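Dipeptidase AC. Metallo peptidase. MEROPS family M19 (Rhodobacter sphaeroides, PDB 3LY0) probably hydrolyses dipeptides at a two-zinc active site, occupied here by a phosphinate mimic of the dipeptide L-Ala-D-Ala. Local coordinates at residues H13-L18 with G304-G309; F54-V59 with H137-E142; V165-T170 with L210-E215. All coordinates share one frame; numbering follows the deposited sequence.

Contact 1. Residues H13-L18 with G304-G309. With ZN (zinc ion), chain D; LY0 ((2R)-3-[(R)-[(1R)-1-aminoethyl](hydroxy)phosphoryl]-2-methylpropanoic acid), chain C.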
loop_
_atom_site.group_PDB
_atom_site.type_symbol
_atom_site.label_atom_id
_atom_site.label_comp_id
_atom_site.label_asym_id
_atom_site.label_seq_id
_atom_site.Cartn_x
_atom_site.Cartn_y
_atom_site.Cartn_z
ATOM N N HIS A 13 3.483 0.465 0.867
ATOM C CA HIS A 13 2.522 -0.475 1.443
ATOM C C HIS A 13 3.098 -1.848 1.733
ATOM O O HIS A 13 3.549 -2.530 0.814
ATOM C CB HIS A 13 1.330 -0.670 0.495
ATOM C CG HIS A 13 0.208 -1.441 1.109
ATOM N ND1 HIS A 13 -0.800 -0.828 1.826
ATOM C CD2 HIS A 13 -0.061 -2.772 1.144
ATOM C CE1 HIS A 13 -1.652 -1.744 2.248
ATOM N NE2 HIS A 13 -1.226 -2.929 1.857
ATOM N N ASN A 14 3.043 -2.273 2.995
ATOM C CA ASN A 14 3.341 -3.672 3.295
ATOM C C ASN A 14 2.384 -4.232 4.326
ATOM O O ASN A 14 1.782 -3.478 5.093
ATOM C CB ASN A 14 4.805 -3.868 3.740
ATOM C CG ASN A 14 5.031 -3.510 5.196
ATOM O OD1 ASN A 14 4.581 -4.211 6.104
ATOM N ND2 ASN A 14 5.748 -2.415 5.427
ATOM N N ASP A 15 2.244 -5.557 4.322
ATOM C CA ASP A 15 1.365 -6.251 5.246
ATOM C C ASP A 15 2.121 -7.124 6.244
ATOM O O ASP A 15 1.620 -8.156 6.679
ATOM C CB ASP A 15 0.341 -7.076 4.468
ATOM C CG ASP A 15 -0.614 -6.205 3.685
ATOM O OD1 ASP A 15 -1.403 -5.465 4.314
ATOM O OD2 ASP A 15 -0.575 -6.229 2.444
ATOM N N PHE A 16 3.321 -6.698 6.623
ATOM C CA PHE A 16 4.065 -7.431 7.635
ATOM C C PHE A 16 3.254 -7.652 8.914
ATOM O O PHE A 16 3.373 -8.697 9.545
ATOM C CB PHE A 16 5.370 -6.717 7.968
ATOM C CG PHE A 16 6.194 -7.425 8.997
ATOM C CD1 PHE A 16 6.290 -6.918 10.278
ATOM C CD2 PHE A 16 6.842 -8.611 8.686
ATOM C CE1 PHE A 16 7.043 -7.567 11.241
ATOM C CE2 PHE A 16 7.590 -9.273 9.637
ATOM C CZ PHE A 16 7.696 -8.748 10.918
ATOM N N LEU A 17 2.430 -6.682 9.300
ATOM C CA LEU A 17 1.662 -6.817 10.535
ATOM C C LEU A 17 0.726 -8.029 10.497
ATOM O O LEU A 17 0.401 -8.599 11.536
ATOM C CB LEU A 17 0.871 -5.539 10.840
ATOM C CG LEU A 17 1.705 -4.328 11.268
ATOM C CD1 LEU A 17 0.832 -3.096 11.315
ATOM C CD2 LEU A 17 2.374 -4.576 12.631
ATOM N N LEU A 18 0.299 -8.431 9.304
ATOM C CA LEU A 18 -0.569 -9.591 9.205
ATOM C C LEU A 18 0.158 -10.838 9.692
ATOM O O LEU A 18 -0.447 -11.752 10.259
ATOM C CB LEU A 18 -1.068 -9.768 7.764
ATOM C CG LEU A 18 -2.126 -10.842 7.516
ATOM C CD1 LEU A 18 -3.440 -10.486 8.182
ATOM C CD2 LEU A 18 -2.317 -11.013 6.010
ATOM N N GLY A 304 5.325 0.811 -4.072
ATOM C CA GLY A 304 4.238 0.397 -3.195
ATOM C C GLY A 304 4.171 -1.119 -3.169
ATOM O O GLY A 304 3.182 -1.712 -3.617
ATOM N N SER A 305 5.223 -1.715 -2.618
ATOM C CA SER A 305 5.577 -3.125 -2.805
ATOM C C SER A 305 4.433 -4.123 -2.665
ATOM O O SER A 305 4.305 -5.042 -3.480
ATOM C CB SER A 305 6.686 -3.506 -1.815
ATOM O OG SER A 305 6.220 -3.447 -0.473
ATOM N N ASP A 306 3.627 -3.950 -1.619
ATOM C CA ASP A 306 2.707 -4.990 -1.181
ATOM C C ASP A 306 3.491 -6.183 -0.638
ATOM O O ASP A 306 3.007 -7.315 -0.656
ATOM C CB ASP A 306 1.774 -5.425 -2.320
ATOM C CG ASP A 306 0.324 -5.580 -1.869
ATOM O OD1 ASP A 306 0.028 -5.497 -0.650
ATOM O OD2 ASP A 306 -0.532 -5.782 -2.752
ATOM N N PHE A 307 4.701 -5.931 -0.135
ATOM C CA PHE A 307 5.441 -6.982 0.569
ATOM C C PHE A 307 4.560 -7.633 1.643
ATOM O O PHE A 307 3.879 -6.943 2.419
ATOM C CB PHE A 307 6.709 -6.443 1.247
ATOM C CG PHE A 307 7.882 -6.221 0.323
ATOM C CD1 PHE A 307 8.227 -7.150 -0.645
ATOM C CD2 PHE A 307 8.677 -5.083 0.473
ATOM C CE1 PHE A 307 9.334 -6.937 -1.470
ATOM C CE2 PHE A 307 9.773 -4.866 -0.348
ATOM C CZ PHE A 307 10.095 -5.791 -1.320
ATOM N N ASP A 308 4.596 -8.966 1.676
ATOM C CA ASP A 308 3.823 -9.799 2.605
ATOM C C ASP A 308 2.310 -9.761 2.401
ATOM O O ASP A 308 1.559 -10.352 3.178
ATOM C CB ASP A 308 4.232 -9.540 4.058
ATOM C CG ASP A 308 5.540 -10.231 4.421
ATOM O OD1 ASP A 308 5.737 -11.375 3.962
ATOM O OD2 ASP A 308 6.363 -9.637 5.147
ATOM N N GLY A 309 1.868 -9.104 1.330
ATOM C CA GLY A 309 0.456 -9.080 0.981
ATOM C C GLY A 309 0.102 -9.784 -0.321
ATOM O O GLY A 309 -1.068 -10.062 -0.570
HETATM ZN ZN ZN D . -2.294 -4.830 2.337
HETATM P P LY0 C . -3.459 -6.554 -0.096
HETATM C C1 LY0 C . -4.568 -8.663 1.362
HETATM N N1 LY0 C . -3.671 -6.695 2.574
HETATM C C2 LY0 C . -3.526 -7.567 1.422
HETATM C C4 LY0 C . -2.877 -7.569 -1.513
HETATM C C5 LY0 C . -3.701 -7.459 -2.765
HETATM C C6 LY0 C . -4.019 -6.036 -3.135
HETATM C C7 LY0 C . -3.216 -8.311 -3.910
HETATM O O31 LY0 C . -2.511 -5.420 0.218
HETATM O O32 LY0 C . -4.878 -5.953 -0.367
HETATM O O61 LY0 C . -4.980 -5.797 -4.062
HETATM O O62 LY0 C . -3.448 -5.077 -2.589
HETATM O O HOH W 1 1.081 -10.873 5.788
#
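In this M19 peptidase of TIM-barrel type, strand 13-14 and the residues after it meet the loop after strand 301-303, and both supply side chains to the active site. Two backbone bonds fix their register: Asp306 N gives a bent bond to His13 O at 2.8 Å, and Asp15 N points almost straight along the carbonyl axis of Phe307 O, 2.9 Å away and 174° at the hydrogen. His13 has CG anti to its own backbone N (chi1 -171°), which brings NE2 to 2.2 Å from one zinc. The carboxylate of Asp15, with CG anti to the carbonyl carbon, grips the same ion with both oxygens, OD1 at 2.3 Å and OD2 at 2.2 Å. Asp306 CB points away from 13-18, but a first torsion off the staggered positions returns the carboxylate to lie alongside His13, its plane turned 76° from the ring, so that OD1 reaches the ring edge 3.3 Å from CD2. That OD1 also sits 2.7 Å from O31 of the inhibitor, the phosphinate oxygen shared by the two zincs, while OD2 is bound by Asn264. An alanine in place of Asp306 removes the carboxylate beside the His13 edge and O31 and the acceptor for Asn264, and would probably disturb how the ring and ligand are seated. Two side chains shape the backbone locally. Asn14 OD1 takes Phe16 N on a lone pair, an Asx turn, and Ser305 OG, also bonded to Asp11, takes Phe307 N in an ST turn. At the far end, Asp308 OD2 lies in the plane of the Phe16 ring at its edge and forms a salt bridge with Arg19, while OD1 accepts from His39 N. A water donates to Asp15 O and, at 2.7 Å, to Asp308 O.

Contact 2. Residues F54-V59 with H137-E142. With ZN (zinc ion), chain D; ZN (zinc ion), chain E; LY0 ((2R)-3-[(R)-[(1R)-1-aminoethyl](hydroxy)phosphoryl]-2-methylpropanoic acid), chain C.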
loop_
_atom_site.group_PDB
_atom_site.type_symbol
_atom_site.label_atom_id
_atom_site.label_comp_id
_atom_site.label_asym_id
_atom_site.label_seq_id
_atom_site.Cartn_x
_atom_site.Cartn_y
_atom_site.Cartn_z
ATOM N N PHE A 54 4.975 2.444 4.758
ATOM C CA PHE A 54 3.654 2.359 5.358
ATOM C C PHE A 54 3.406 0.910 5.778
ATOM O O PHE A 54 3.505 -0.006 4.941
ATOM C CB PHE A 54 2.567 2.728 4.341
ATOM C CG PHE A 54 2.564 4.172 3.897
ATOM C CD1 PHE A 54 1.572 5.045 4.343
ATOM C CD2 PHE A 54 3.494 4.643 2.978
ATOM C CE1 PHE A 54 1.533 6.369 3.900
ATOM C CE2 PHE A 54 3.455 5.950 2.526
ATOM C CZ PHE A 54 2.478 6.819 2.989
ATOM N N PHE A 55 3.062 0.726 7.050
ATOM C CA PHE A 55 2.711 -0.579 7.607
ATOM C C PHE A 55 1.198 -0.659 7.767
ATOM O O PHE A 55 0.616 0.030 8.600
ATOM C CB PHE A 55 3.433 -0.788 8.948
ATOM C CG PHE A 55 4.900 -1.067 8.790
ATOM C CD1 PHE A 55 5.388 -2.365 8.890
ATOM C CD2 PHE A 55 5.782 -0.035 8.503
ATOM C CE1 PHE A 55 6.747 -2.632 8.705
ATOM C CE2 PHE A 55 7.136 -0.293 8.307
ATOM C CZ PHE A 55 7.613 -1.585 8.416
ATOM N N ALA A 56 0.577 -1.489 6.938
ATOM C CA ALA A 56 -0.873 -1.567 6.883
ATOM C C ALA A 56 -1.471 -2.393 8.002
ATOM O O ALA A 56 -1.019 -3.505 8.294
ATOM C CB ALA A 56 -1.313 -2.125 5.531
ATOM N N ILE A 57 -2.509 -1.821 8.603
ATOM C CA ILE A 57 -3.437 -2.538 9.461
ATOM C C ILE A 57 -4.610 -2.907 8.563
ATOM O O ILE A 57 -5.336 -2.034 8.094
ATOM C CB ILE A 57 -3.914 -1.630 10.603
ATOM C CG1 ILE A 57 -2.743 -1.275 11.532
ATOM C CG2 ILE A 57 -5.080 -2.272 11.364
ATOM C CD1 ILE A 57 -3.028 -0.125 12.452
ATOM N N TYR A 58 -4.774 -4.200 8.308
ATOM C CA TYR A 58 -5.796 -4.696 7.398
ATOM C C TYR A 58 -6.510 -5.847 8.081
ATOM O O TYR A 58 -5.861 -6.752 8.590
ATOM C CB TYR A 58 -5.152 -5.135 6.074
ATOM C CG TYR A 58 -5.747 -6.375 5.444
ATOM C CD1 TYR A 58 -6.939 -6.321 4.727
ATOM C CD2 TYR A 58 -5.104 -7.599 5.555
ATOM C CE1 TYR A 58 -7.479 -7.462 4.157
ATOM C CE2 TYR A 58 -5.624 -8.736 4.979
ATOM C CZ TYR A 58 -6.813 -8.668 4.289
ATOM O OH TYR A 58 -7.318 -9.820 3.718
ATOM N N VAL A 59 -7.841 -5.791 8.110
ATOM C CA VAL A 59 -8.642 -6.795 8.804
ATOM C C VAL A 59 -9.082 -7.870 7.814
ATOM O O VAL A 59 -9.847 -7.592 6.894
ATOM C CB VAL A 59 -9.887 -6.148 9.463
ATOM C CG1 VAL A 59 -10.775 -7.210 10.106
ATOM C CG2 VAL A 59 -9.465 -5.105 10.476
ATOM N N HIS A 137 -0.771 2.816 9.037
ATOM C CA HIS A 137 -1.709 2.923 7.930
ATOM C C HIS A 137 -2.865 1.974 8.169
ATOM O O HIS A 137 -2.660 0.863 8.654
ATOM C CB HIS A 137 -1.008 2.527 6.624
ATOM C CG HIS A 137 -1.932 2.415 5.449
ATOM N ND1 HIS A 137 -2.352 3.512 4.729
ATOM C CD2 HIS A 137 -2.519 1.337 4.875
ATOM C CE1 HIS A 137 -3.150 3.113 3.753
ATOM N NE2 HIS A 137 -3.269 1.798 3.819
ATOM N N MET A 138 -4.080 2.397 7.828
ATOM C CA MET A 138 -5.245 1.525 7.935
ATOM C C MET A 138 -5.767 1.234 6.529
ATOM O O MET A 138 -6.115 2.150 5.795
ATOM C CB MET A 138 -6.314 2.232 8.790
ATOM C CG MET A 138 -7.605 1.463 9.040
ATOM S SD MET A 138 -8.609 2.210 10.370
ATOM C CE MET A 138 -7.437 2.111 11.688
ATOM N N GLU A 139 -5.787 -0.041 6.146
ATOM C CA GLU A 139 -6.229 -0.451 4.817
ATOM C C GLU A 139 -7.645 -0.969 4.953
ATOM O O GLU A 139 -7.850 -2.131 5.300
ATOM C CB GLU A 139 -5.320 -1.556 4.280
ATOM C CG GLU A 139 -5.767 -2.112 2.927
ATOM C CD GLU A 139 -4.727 -3.023 2.290
ATOM O OE1 GLU A 139 -3.941 -3.654 3.022
ATOM O OE2 GLU A 139 -4.686 -3.106 1.058
ATOM N N GLY A 140 -8.618 -0.107 4.663
ATOM C CA GLY A 140 -10.020 -0.393 4.950
ATOM C C GLY A 140 -10.338 0.188 6.308
ATOM O O GLY A 140 -9.608 -0.035 7.274
ATOM N N ALA A 141 -11.409 0.967 6.386
ATOM C CA ALA A 141 -11.692 1.731 7.590
ATOM C C ALA A 141 -12.787 1.118 8.468
ATOM O O ALA A 141 -13.483 1.846 9.179
ATOM C CB ALA A 141 -12.039 3.164 7.222
ATOM N N GLU A 142 -12.918 -0.204 8.441
ATOM C CA GLU A 142 -13.947 -0.874 9.227
ATOM C C GLU A 142 -13.847 -0.594 10.720
ATOM O O GLU A 142 -14.862 -0.607 11.416
ATOM C CB GLU A 142 -13.885 -2.376 9.021
ATOM C CG GLU A 142 -14.317 -2.823 7.648
ATOM C CD GLU A 142 -13.182 -2.935 6.654
ATOM O OE1 GLU A 142 -12.048 -2.483 6.932
ATOM O OE2 GLU A 142 -13.444 -3.491 5.573
HETATM ZN ZN ZN D . -2.294 -4.830 2.337
HETATM ZN ZN ZN E . -4.050 -3.931 -0.764
HETATM P P LY0 C . -3.459 -6.554 -0.096
HETATM C C1 LY0 C . -4.568 -8.663 1.362
HETATM N N1 LY0 C . -3.671 -6.695 2.574
HETATM C C2 LY0 C . -3.526 -7.567 1.422
HETATM C C4 LY0 C . -2.877 -7.569 -1.513
HETATM C C5 LY0 C . -3.701 -7.459 -2.765
HETATM C C6 LY0 C . -4.019 -6.036 -3.135
HETATM C C7 LY0 C . -3.216 -8.311 -3.910
HETATM O O31 LY0 C . -2.511 -5.420 0.218
HETATM O O32 LY0 C . -4.878 -5.953 -0.367
HETATM O O61 LY0 C . -4.980 -5.797 -4.062
HETATM O O62 LY0 C . -3.448 -5.077 -2.589
HETATM O O HOH W 2 -8.001 -2.137 9.115
HETATM O O HOH W 3 -9.488 -3.645 6.922
#
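Strands 54-57 and 137-139 run side by side in the same N-to-C sense, their short axes approaching to 4.3 Å at a crossing angle of -45°, a strong local twist. Three backbone bonds alternate across them: His137 N to Phe55 O at 3.1 Å, Ile57 N to His137 O at 2.7 Å and Glu139 N to Ile57 O at 2.8 Å. The second arrives in the plane of its carbonyl, whereas the donors of the other two stand above theirs. Ala56 and His137 share one face of the sheet, with Ala56 CB at the edge of the imidazole, 3.7 Å from CD2; the ring's ND1 is held by Ser161. Ile57 and Met138 share the other, and Ile57 also packs on Ala100 of helix 89-109. This alternation is that of a TIM-barrel sheet, one face toward the centre and one toward the surrounding helices. At the end of strand 137-139, Glu139 has CG anti to the backbone N (chi1 176°) and continues extended, so its carboxylate bridges the two metals: OE1 is 2.1 Å from one zinc and OE2 2.1 Å from the other. Tyr58 runs alongside, its ring plane 60° from that carboxylate and its OH bonded to His65. The ligand amine N1 sits over one face of the tyrosine, offset toward the rim, 3.4 Å from CD2.

Contact 3. Residues V165-T170 with L210-E215. With ZN (zinc ion), chain E; LY0 ((2R)-3-[(R)-[(1R)-1-aminoethyl](hydroxy)phosphoryl]-2-methylpropanoic acid), chain C.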
loop_
_atom_site.group_PDB
_atom_site.type_symbol
_atom_site.label_atom_id
_atom_site.label_comp_id
_atom_site.label_asym_id
_atom_site.label_seq_id
_atom_site.Cartn_x
_atom_site.Cartn_y
_atom_site.Cartn_z
ATOM N N VAL A 165 -11.560 1.954 2.000
ATOM C CA VAL A 165 -11.977 0.585 1.754
ATOM C C VAL A 165 -10.827 -0.329 1.360
ATOM O O VAL A 165 -9.820 0.114 0.797
ATOM C CB VAL A 165 -13.052 0.500 0.645
ATOM C CG1 VAL A 165 -14.242 1.398 0.967
ATOM C CG2 VAL A 165 -12.451 0.834 -0.741
ATOM N N TRP A 166 -10.998 -1.611 1.666
ATOM C CA TRP A 166 -10.242 -2.681 1.050
ATOM C C TRP A 166 -11.163 -3.179 -0.078
ATOM O O TRP A 166 -12.095 -2.463 -0.468
ATOM C CB TRP A 166 -9.908 -3.761 2.091
ATOM C CG TRP A 166 -9.076 -4.854 1.539
ATOM C CD1 TRP A 166 -7.791 -4.751 1.063
ATOM C CD2 TRP A 166 -9.455 -6.225 1.381
ATOM N NE1 TRP A 166 -7.359 -5.977 0.614
ATOM C CE2 TRP A 166 -8.361 -6.896 0.786
ATOM C CE3 TRP A 166 -10.618 -6.950 1.664
ATOM C CZ2 TRP A 166 -8.390 -8.257 0.486
ATOM C CZ3 TRP A 166 -10.644 -8.312 1.351
ATOM C CH2 TRP A 166 -9.538 -8.946 0.772
ATOM N N SER A 167 -10.919 -4.376 -0.605
ATOM C CA SER A 167 -11.788 -4.915 -1.657
ATOM C C SER A 167 -13.005 -5.600 -1.018
ATOM O O SER A 167 -13.163 -6.824 -1.083
ATOM C CB SER A 167 -10.991 -5.849 -2.565
ATOM O OG SER A 167 -10.175 -5.099 -3.464
ATOM N N ARG A 168 -13.849 -4.782 -0.384
ATOM C CA ARG A 168 -14.923 -5.261 0.481
ATOM C C ARG A 168 -15.734 -4.039 0.898
ATOM O O ARG A 168 -15.163 -2.981 1.132
ATOM C CB ARG A 168 -14.297 -5.943 1.704
ATOM C CG ARG A 168 -15.275 -6.447 2.758
ATOM C CD ARG A 168 -14.508 -7.167 3.867
ATOM N NE ARG A 168 -13.535 -6.273 4.495
ATOM C CZ ARG A 168 -12.359 -6.648 4.980
ATOM N NH1 ARG A 168 -11.978 -7.916 4.933
ATOM N NH2 ARG A 168 -11.560 -5.734 5.521
ATOM N N PRO A 169 -17.072 -4.163 0.958
ATOM C CA PRO A 169 -17.877 -2.978 1.278
ATOM C C PRO A 169 -17.656 -2.498 2.713
ATOM O O PRO A 169 -17.431 -3.324 3.599
ATOM C CB PRO A 169 -19.317 -3.484 1.100
ATOM C CG PRO A 169 -19.230 -4.963 1.300
ATOM C CD PRO A 169 -17.908 -5.345 0.679
ATOM N N THR A 170 -17.730 -1.187 2.926
ATOM C CA THR A 170 -17.672 -0.617 4.272
ATOM C C THR A 170 -18.802 0.398 4.419
ATOM O O THR A 170 -19.498 0.693 3.446
ATOM C CB THR A 170 -16.348 0.122 4.531
ATOM O OG1 THR A 170 -16.330 1.351 3.794
ATOM C CG2 THR A 170 -15.146 -0.743 4.157
ATOM N N LEU A 210 -6.303 5.707 -2.103
ATOM C CA LEU A 210 -7.322 5.289 -3.058
ATOM C C LEU A 210 -7.169 3.849 -3.544
ATOM O O LEU A 210 -8.062 3.332 -4.216
ATOM C CB LEU A 210 -7.302 6.229 -4.263
ATOM C CG LEU A 210 -7.479 7.715 -3.944
ATOM C CD1 LEU A 210 -6.997 8.564 -5.110
ATOM C CD2 LEU A 210 -8.935 8.000 -3.646
ATOM N N SER A 211 -6.042 3.195 -3.247
ATOM C CA SER A 211 -5.903 1.792 -3.637
ATOM C C SER A 211 -7.059 0.975 -3.049
ATOM O O SER A 211 -7.369 1.082 -1.855
ATOM C CB SER A 211 -4.549 1.204 -3.209
ATOM O OG SER A 211 -3.471 1.804 -3.916
ATOM N N HIS A 212 -7.689 0.193 -3.926
ATOM C CA HIS A 212 -8.886 -0.632 -3.652
ATOM C C HIS A 212 -10.203 0.070 -3.873
ATOM O O HIS A 212 -11.204 -0.595 -4.088
ATOM C CB HIS A 212 -8.892 -1.255 -2.254
ATOM C CG HIS A 212 -7.830 -2.281 -2.059
ATOM N ND1 HIS A 212 -8.002 -3.601 -2.414
ATOM C CD2 HIS A 212 -6.592 -2.186 -1.520
ATOM C CE1 HIS A 212 -6.896 -4.270 -2.135
ATOM N NE2 HIS A 212 -6.035 -3.439 -1.569
ATOM N N LEU A 213 -10.216 1.396 -3.791
ATOM C CA LEU A 213 -11.456 2.139 -3.984
ATOM C C LEU A 213 -11.882 2.002 -5.441
ATOM O O LEU A 213 -11.049 2.044 -6.336
ATOM C CB LEU A 213 -11.245 3.603 -3.612
ATOM C CG LEU A 213 -12.495 4.480 -3.481
ATOM C CD1 LEU A 213 -13.509 3.916 -2.483
ATOM C CD2 LEU A 213 -12.081 5.879 -3.087
ATOM N N ASN A 214 -13.177 1.806 -5.669
ATOM C CA ASN A 214 -13.668 1.715 -7.037
ATOM C C ASN A 214 -13.682 3.086 -7.717
ATOM O O ASN A 214 -13.353 4.109 -7.110
ATOM C CB ASN A 214 -15.021 0.992 -7.101
ATOM C CG ASN A 214 -16.169 1.790 -6.485
ATOM O OD1 ASN A 214 -16.089 3.010 -6.294
ATOM N ND2 ASN A 214 -17.268 1.082 -6.190
ATOM N N GLU A 215 -14.032 3.103 -8.996
ATOM C CA GLU A 215 -13.861 4.319 -9.779
ATOM C C GLU A 215 -14.804 5.441 -9.333
ATOM O O GLU A 215 -14.426 6.618 -9.294
ATOM C CB GLU A 215 -14.032 4.029 -11.272
ATOM C CG GLU A 215 -13.600 5.194 -12.154
ATOM C CD GLU A 215 -13.449 4.832 -13.619
ATOM O OE1 GLU A 215 -13.514 3.640 -13.959
ATOM O OE2 GLU A 215 -13.245 5.760 -14.424
HETATM ZN ZN ZN E . -4.050 -3.931 -0.764
HETATM P P LY0 C . -3.459 -6.554 -0.096
HETATM C C1 LY0 C . -4.568 -8.663 1.362
HETATM N N1 LY0 C . -3.671 -6.695 2.574
HETATM C C2 LY0 C . -3.526 -7.567 1.422
HETATM C C4 LY0 C . -2.877 -7.569 -1.513
HETATM C C5 LY0 C . -3.701 -7.459 -2.765
HETATM C C6 LY0 C . -4.019 -6.036 -3.135
HETATM C C7 LY0 C . -3.216 -8.311 -3.910
HETATM O O31 LY0 C . -2.511 -5.420 0.218
HETATM O O32 LY0 C . -4.878 -5.953 -0.367
HETATM O O61 LY0 C . -4.980 -5.797 -4.062
HETATM O O62 LY0 C . -3.448 -5.077 -2.589
HETATM O O HOH W 4 -7.066 0.712 0.950
#
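His212 occupies the third position of a type II turn from Leu210 to Leu213, and its side chain runs into the loop 165-170. His212 CB rests 3.5 Å from Val165 O, and CG, anti to the carbonyl carbon, lies near Trp166 CA. ND1 donates to Ser167 OG at 2.8 Å with 166° at the hydrogen, the oxygen lying in the ring plane. That hydroxyl is bonded in turn to Val176 O, so this second-shell chain helps fix the rotation of the imidazole, together with the zinc bond at NE2. Trp166 CD1 sits 3.3 Å above one face, near the rim, and the indole five-membered ring is tilted 43° to the imidazole. CD2 faces that same indole carbon beside the zinc. His212 CE1 comes to 3.1 Å from LY0 O61, a carboxylate oxygen. At the tip NE2 binds zinc at 2.2 Å; with the proton placed on ND1, the histidine probably coordinates as the neutral ring. Trp166 NE1 adds a bond to phosphinate oxygen O32, 2.7 Å long and 161° at the hydrogen, so both rings hold the same ligand group through metal and N-H. Behind them, Val165 CG2 packs on Leu213 CD1 at 3.7 Å, and a water joins Val165 O to Ser211 O. A zinc ligand steadied by a hydrogen bond at ND1, the nitrogen not bound to zinc, is characteristic of metallohydrolase sites such as this two-zinc centre.

In the fold
All three contacts are buried and converge on the inhibitor, but they are built differently. Contact 2 is regular parallel sheet, contact 1 joins a strand end to a loop, and contact 3 pairs two loops, its centre farthest of the three from that of the chain. Contacts 1 and 2 share one zinc and are joined by backbone bonds, Asn14 pairing with Phe54 and Ala56. Contacts 2 and 3 share the other zinc and are tied by Arg168, which reaches Val59 O and Glu142. Contacts 1 and 3 do not touch. Carboxylates predominate at contact 1, indole and imidazole rings at contact 3, backbone pairing at contact 2.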